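Local structure of immune protein (Enterobacter cloacae, 6D7Y) at residues 14-25 against 47-57. The protein probably acts as the immunity protein that binds and neutralises the toxic C-terminal tip of a CdiA contact-dependent growth inhibition toxin. Sequence-based numbering, arbitrary orientation.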
loop_
_atom_site.group_PDB
_atom_site.type_symbol
_atom_site.label_atom_id
_atom_site.label_comp_id
_atom_site.label_asym_id
_atom_site.label_seq_id
_atom_site.Cartn_x
_atom_site.Cartn_y
_atom_site.Cartn_z
ATOM N N THR B 14 -10.872 -4.069 -8.699
ATOM C CA THR B 14 -10.949 -5.367 -7.989
ATOM C C THR B 14 -10.578 -6.589 -8.820
ATOM O O THR B 14 -10.210 -7.609 -8.250
ATOM C CB THR B 14 -12.306 -5.596 -7.281
ATOM O OG1 THR B 14 -13.358 -5.704 -8.245
ATOM C CG2 THR B 14 -12.596 -4.450 -6.287
ATOM N N SER B 15 -10.678 -6.480 -10.149
ATOM C CA SER B 15 -10.273 -7.570 -11.051
ATOM C C SER B 15 -8.742 -7.660 -11.177
ATOM O O SER B 15 -8.226 -8.689 -11.599
ATOM C CB SER B 15 -10.869 -7.392 -12.455
ATOM O OG SER B 15 -12.281 -7.495 -12.444
ATOM N N ARG B 16 -8.038 -6.577 -10.824
ATOM C CA ARG B 16 -6.571 -6.494 -10.916
ATOM C C ARG B 16 -5.892 -6.567 -9.544
ATOM O O ARG B 16 -4.666 -6.589 -9.469
ATOM C CB ARG B 16 -6.158 -5.154 -11.544
ATOM C CG ARG B 16 -6.839 -4.788 -12.861
ATOM C CD ARG B 16 -6.386 -5.584 -14.073
ATOM N NE ARG B 16 -5.009 -5.268 -14.478
ATOM C CZ ARG B 16 -3.935 -6.045 -14.305
ATOM N NH1 ARG B 16 -2.750 -5.614 -14.726
ATOM N NH2 ARG B 16 -4.021 -7.255 -13.750
ATOM N N LEU B 17 -6.690 -6.571 -8.475
ATOM C CA LEU B 17 -6.174 -6.609 -7.094
ATOM C C LEU B 17 -5.094 -7.664 -6.826
ATOM O O LEU B 17 -4.017 -7.333 -6.351
ATOM C CB LEU B 17 -7.339 -6.784 -6.117
ATOM C CG LEU B 17 -7.018 -6.854 -4.623
ATOM C CD1 LEU B 17 -6.169 -5.671 -4.182
ATOM C CD2 LEU B 17 -8.321 -6.931 -3.841
ATOM N N PHE B 18 -5.387 -8.930 -7.091
ATOM C CA PHE B 18 -4.383 -9.988 -6.894
ATOM C C PHE B 18 -3.049 -9.663 -7.576
ATOM O O PHE B 18 -1.990 -9.803 -6.987
ATOM C CB PHE B 18 -4.885 -11.339 -7.416
ATOM C CG PHE B 18 -3.809 -12.401 -7.463
ATOM C CD1 PHE B 18 -3.451 -13.108 -6.315
ATOM C CD2 PHE B 18 -3.136 -12.673 -8.645
ATOM C CE1 PHE B 18 -2.451 -14.076 -6.357
ATOM C CE2 PHE B 18 -2.135 -13.633 -8.692
ATOM C CZ PHE B 18 -1.795 -14.342 -7.549
ATOM N N PHE B 19 -3.112 -9.223 -8.827
ATOM C CA PHE B 19 -1.897 -8.926 -9.591
ATOM C C PHE B 19 -1.163 -7.693 -9.060
ATOM O O PHE B 19 0.071 -7.624 -9.108
ATOM C CB PHE B 19 -2.252 -8.883 -11.080
ATOM C CG PHE B 19 -2.893 -10.168 -11.552
ATOM C CD1 PHE B 19 -2.111 -11.291 -11.812
ATOM C CD2 PHE B 19 -4.285 -10.278 -11.669
ATOM C CE1 PHE B 19 -2.694 -12.488 -12.198
ATOM C CE2 PHE B 19 -4.873 -11.473 -12.069
ATOM C CZ PHE B 19 -4.076 -12.582 -12.330
ATOM N N LEU B 20 -1.918 -6.731 -8.533
ATOM C CA LEU B 20 -1.303 -5.568 -7.903
ATOM C C LEU B 20 -0.556 -6.069 -6.664
ATOM O O LEU B 20 0.601 -5.737 -6.457
ATOM C CB LEU B 20 -2.351 -4.534 -7.486
ATOM C CG LEU B 20 -1.846 -3.307 -6.708
ATOM C CD1 LEU B 20 -0.827 -2.520 -7.506
ATOM C CD2 LEU B 20 -3.013 -2.416 -6.329
ATOM N N LEU B 21 -1.217 -6.910 -5.874
ATOM C CA LEU B 21 -0.594 -7.431 -4.653
ATOM C C LEU B 21 0.664 -8.234 -4.962
ATOM O O LEU B 21 1.652 -8.088 -4.256
ATOM C CB LEU B 21 -1.598 -8.203 -3.790
ATOM C CG LEU B 21 -2.723 -7.337 -3.177
ATOM C CD1 LEU B 21 -3.812 -8.217 -2.585
ATOM C CD2 LEU B 21 -2.215 -6.332 -2.143
ATOM N N LYS B 22 0.643 -9.051 -6.025
ATOM C CA LYS B 22 1.829 -9.832 -6.433
ATOM C C LYS B 22 2.941 -8.894 -6.878
ATOM O O LYS B 22 4.104 -9.140 -6.610
ATOM C CB LYS B 22 1.499 -10.828 -7.563
ATOM C CG LYS B 22 0.552 -11.962 -7.186
ATOM C CD LYS B 22 1.082 -12.860 -6.075
ATOM C CE LYS B 22 2.359 -13.602 -6.450
ATOM N NZ LYS B 22 2.848 -14.413 -5.294
ATOM N N GLU B 23 2.562 -7.826 -7.572
ATOM C CA GLU B 23 3.495 -6.792 -8.029
ATOM C C GLU B 23 4.212 -6.153 -6.826
ATOM O O GLU B 23 5.443 -6.043 -6.807
ATOM C CB GLU B 23 2.713 -5.751 -8.859
ATOM C CG GLU B 23 3.380 -4.400 -9.075
ATOM C CD GLU B 23 4.731 -4.487 -9.746
ATOM O OE1 GLU B 23 4.986 -5.477 -10.464
ATOM O OE2 GLU B 23 5.537 -3.541 -9.579
ATOM N N ILE B 24 3.430 -5.746 -5.822
ATOM C CA ILE B 24 3.985 -5.173 -4.598
ATOM C C ILE B 24 4.798 -6.240 -3.840
ATOM O O ILE B 24 5.903 -5.956 -3.395
ATOM C CB ILE B 24 2.879 -4.620 -3.680
ATOM C CG1 ILE B 24 2.082 -3.514 -4.392
ATOM C CG2 ILE B 24 3.475 -4.057 -2.389
ATOM C CD1 ILE B 24 0.891 -3.029 -3.587
ATOM N N GLU B 25 4.254 -7.452 -3.701
ATOM C CA GLU B 25 4.960 -8.537 -2.976
ATOM C C GLU B 25 6.341 -8.866 -3.566
ATOM O O GLU B 25 7.273 -9.228 -2.831
ATOM C CB GLU B 25 4.132 -9.835 -2.939
ATOM C CG GLU B 25 4.809 -10.984 -2.154
ATOM C CD GLU B 25 4.088 -12.320 -2.233
ATOM O OE1 GLU B 25 4.523 -13.261 -1.531
ATOM O OE2 GLU B 25 3.112 -12.445 -3.000
ATOM N N VAL B 47 1.742 -16.375 1.671
ATOM C CA VAL B 47 1.817 -15.850 0.294
ATOM C C VAL B 47 0.430 -15.595 -0.269
ATOM O O VAL B 47 -0.546 -16.228 0.138
ATOM C CB VAL B 47 2.574 -16.799 -0.677
ATOM C CG1 VAL B 47 4.081 -16.732 -0.457
ATOM C CG2 VAL B 47 2.048 -18.232 -0.570
ATOM N N PHE B 48 0.347 -14.660 -1.205
ATOM C CA PHE B 48 -0.928 -14.341 -1.827
ATOM C C PHE B 48 -1.313 -15.368 -2.891
ATOM O O PHE B 48 -0.493 -15.751 -3.718
ATOM C CB PHE B 48 -0.899 -12.957 -2.470
ATOM C CG PHE B 48 -0.653 -11.837 -1.504
ATOM C CD1 PHE B 48 -1.556 -11.578 -0.487
ATOM C CD2 PHE B 48 0.444 -10.995 -1.653
ATOM C CE1 PHE B 48 -1.343 -10.532 0.397
ATOM C CE2 PHE B 48 0.658 -9.939 -0.778
ATOM C CZ PHE B 48 -0.237 -9.709 0.250
ATOM N N SER B 49 -2.564 -15.806 -2.842
ATOM C CA SER B 49 -3.114 -16.742 -3.803
ATOM C C SER B 49 -4.333 -16.053 -4.381
ATOM O O SER B 49 -4.873 -15.126 -3.769
ATOM C CB SER B 49 -3.496 -18.058 -3.126
ATOM O OG SER B 49 -4.399 -17.830 -2.060
ATOM N N GLU B 50 -4.757 -16.486 -5.564
ATOM C CA GLU B 50 -5.910 -15.881 -6.229
ATOM C C GLU B 50 -7.217 -16.147 -5.484
ATOM O O GLU B 50 -8.124 -15.324 -5.528
ATOM C CB GLU B 50 -6.015 -16.359 -7.688
ATOM C CG GLU B 50 -4.767 -16.051 -8.511
ATOM C CD GLU B 50 -4.883 -16.431 -9.979
ATOM O OE1 GLU B 50 -6.017 -16.487 -10.501
ATOM O OE2 GLU B 50 -3.829 -16.652 -10.621
ATOM N N LEU B 51 -7.309 -17.290 -4.801
ATOM C CA LEU B 51 -8.518 -17.644 -4.035
ATOM C C LEU B 51 -8.622 -16.820 -2.746
ATOM O O LEU B 51 -9.726 -16.558 -2.271
ATOM C CB LEU B 51 -8.585 -19.151 -3.745
ATOM C CG LEU B 51 -8.671 -20.061 -4.976
ATOM C CD1 LEU B 51 -8.674 -21.525 -4.555
ATOM C CD2 LEU B 51 -9.896 -19.742 -5.829
ATOM N N LEU B 52 -7.477 -16.434 -2.180
ATOM C CA LEU B 52 -7.453 -15.570 -0.999
ATOM C C LEU B 52 -8.163 -14.253 -1.328
ATOM O O LEU B 52 -9.044 -13.799 -0.598
ATOM C CB LEU B 52 -6.003 -15.274 -0.584
ATOM C CG LEU B 52 -5.691 -14.097 0.361
ATOM C CD1 LEU B 52 -6.499 -14.103 1.653
ATOM C CD2 LEU B 52 -4.201 -14.073 0.666
ATOM N N ILE B 53 -7.769 -13.666 -2.451
ATOM C CA ILE B 53 -8.331 -12.406 -2.912
ATOM C C ILE B 53 -9.800 -12.546 -3.303
ATOM O O ILE B 53 -10.612 -11.664 -3.018
ATOM C CB ILE B 53 -7.508 -11.851 -4.098
ATOM C CG1 ILE B 53 -6.005 -11.796 -3.738
ATOM C CG2 ILE B 53 -8.049 -10.503 -4.554
ATOM C CD1 ILE B 53 -5.676 -11.108 -2.433
ATOM N N ASP B 54 -10.137 -13.671 -3.937
ATOM C CA ASP B 54 -11.505 -13.936 -4.358
ATOM C C ASP B 54 -12.423 -13.986 -3.132
ATOM O O ASP B 54 -13.507 -13.395 -3.134
ATOM C CB ASP B 54 -11.580 -15.252 -5.149
ATOM C CG ASP B 54 -12.936 -15.468 -5.814
ATOM O OD1 ASP B 54 -13.691 -14.472 -5.956
ATOM O OD2 ASP B 54 -13.242 -16.625 -6.218
ATOM N N SER B 55 -11.972 -14.674 -2.082
ATOM C CA SER B 55 -12.739 -14.780 -0.835
ATOM C C SER B 55 -12.874 -13.420 -0.192
ATOM O O SER B 55 -13.927 -13.078 0.319
ATOM C CB SER B 55 -12.056 -15.727 0.149
ATOM O OG SER B 55 -12.019 -17.026 -0.383
ATOM N N PHE B 56 -11.790 -12.657 -0.206
ATOM C CA PHE B 56 -11.786 -11.298 0.350
ATOM C C PHE B 56 -12.848 -10.446 -0.354
ATOM O O PHE B 56 -13.658 -9.793 0.302
ATOM C CB PHE B 56 -10.383 -10.687 0.217
ATOM C CG PHE B 56 -10.309 -9.221 0.548
ATOM C CD1 PHE B 56 -10.246 -8.791 1.868
ATOM C CD2 PHE B 56 -10.276 -8.274 -0.465
ATOM C CE1 PHE B 56 -10.170 -7.436 2.176
ATOM C CE2 PHE B 56 -10.201 -6.918 -0.167
ATOM C CZ PHE B 56 -10.152 -6.499 1.155
ATOM N N LEU B 57 -12.865 -10.505 -1.684
ATOM C CA LEU B 57 -13.814 -9.730 -2.487
ATOM C C LEU B 57 -15.255 -10.209 -2.388
ATOM O O LEU B 57 -16.176 -9.414 -2.528
ATOM C CB LEU B 57 -13.382 -9.704 -3.945
ATOM C CG LEU B 57 -12.050 -9.002 -4.185
ATOM C CD1 LEU B 57 -11.604 -9.212 -5.617
ATOM C CD2 LEU B 57 -12.110 -7.516 -3.824
#
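F18, L21 and L17 pack against F48, E50, I53 and L57 in a largely apolar helix-helix contact edged by charged residues, where helix 17-25 meets helix 50-57 and the loop leading into it on one side of the antiparallel sheet. The two helix axes run 129° apart and come within 9.8 Å. F18, its CG anti to the backbone N (chi1 170°), reaches the start of the second helix. There E50 CG sits over the centre of the F18 ring, 3.5 Å from the centroid, a CH-pi contact, while K22 CG of F18's own helix lies against the opposite face, toward its rim, and I53 CG1 meets the edge. I53 splits its branches: CG2 lies 3.7 Å from L17 CD2, and CD1 presses tightly on L21 CD1 at 3.4 Å. At the far end L57 packs against T14 and L17. F48 in turn offers a ring face to L21 CB. E25 stretches alongside that ring with its carboxylate nearly perpendicular to it (87°), and OE2 comes 3.3 Å from F48 CD2. K22 NZ forms a salt bridge with the same OE2, 3.0 Å away, which helps hold the carboxylate beside F48. Beneath the pair, L17 and I24 rest on V96 of strand 93-102, and F48 and F56 touch F65 of strand 63-75; on its other flank helix 17-25 meets helix 105-126 through L20 on F126.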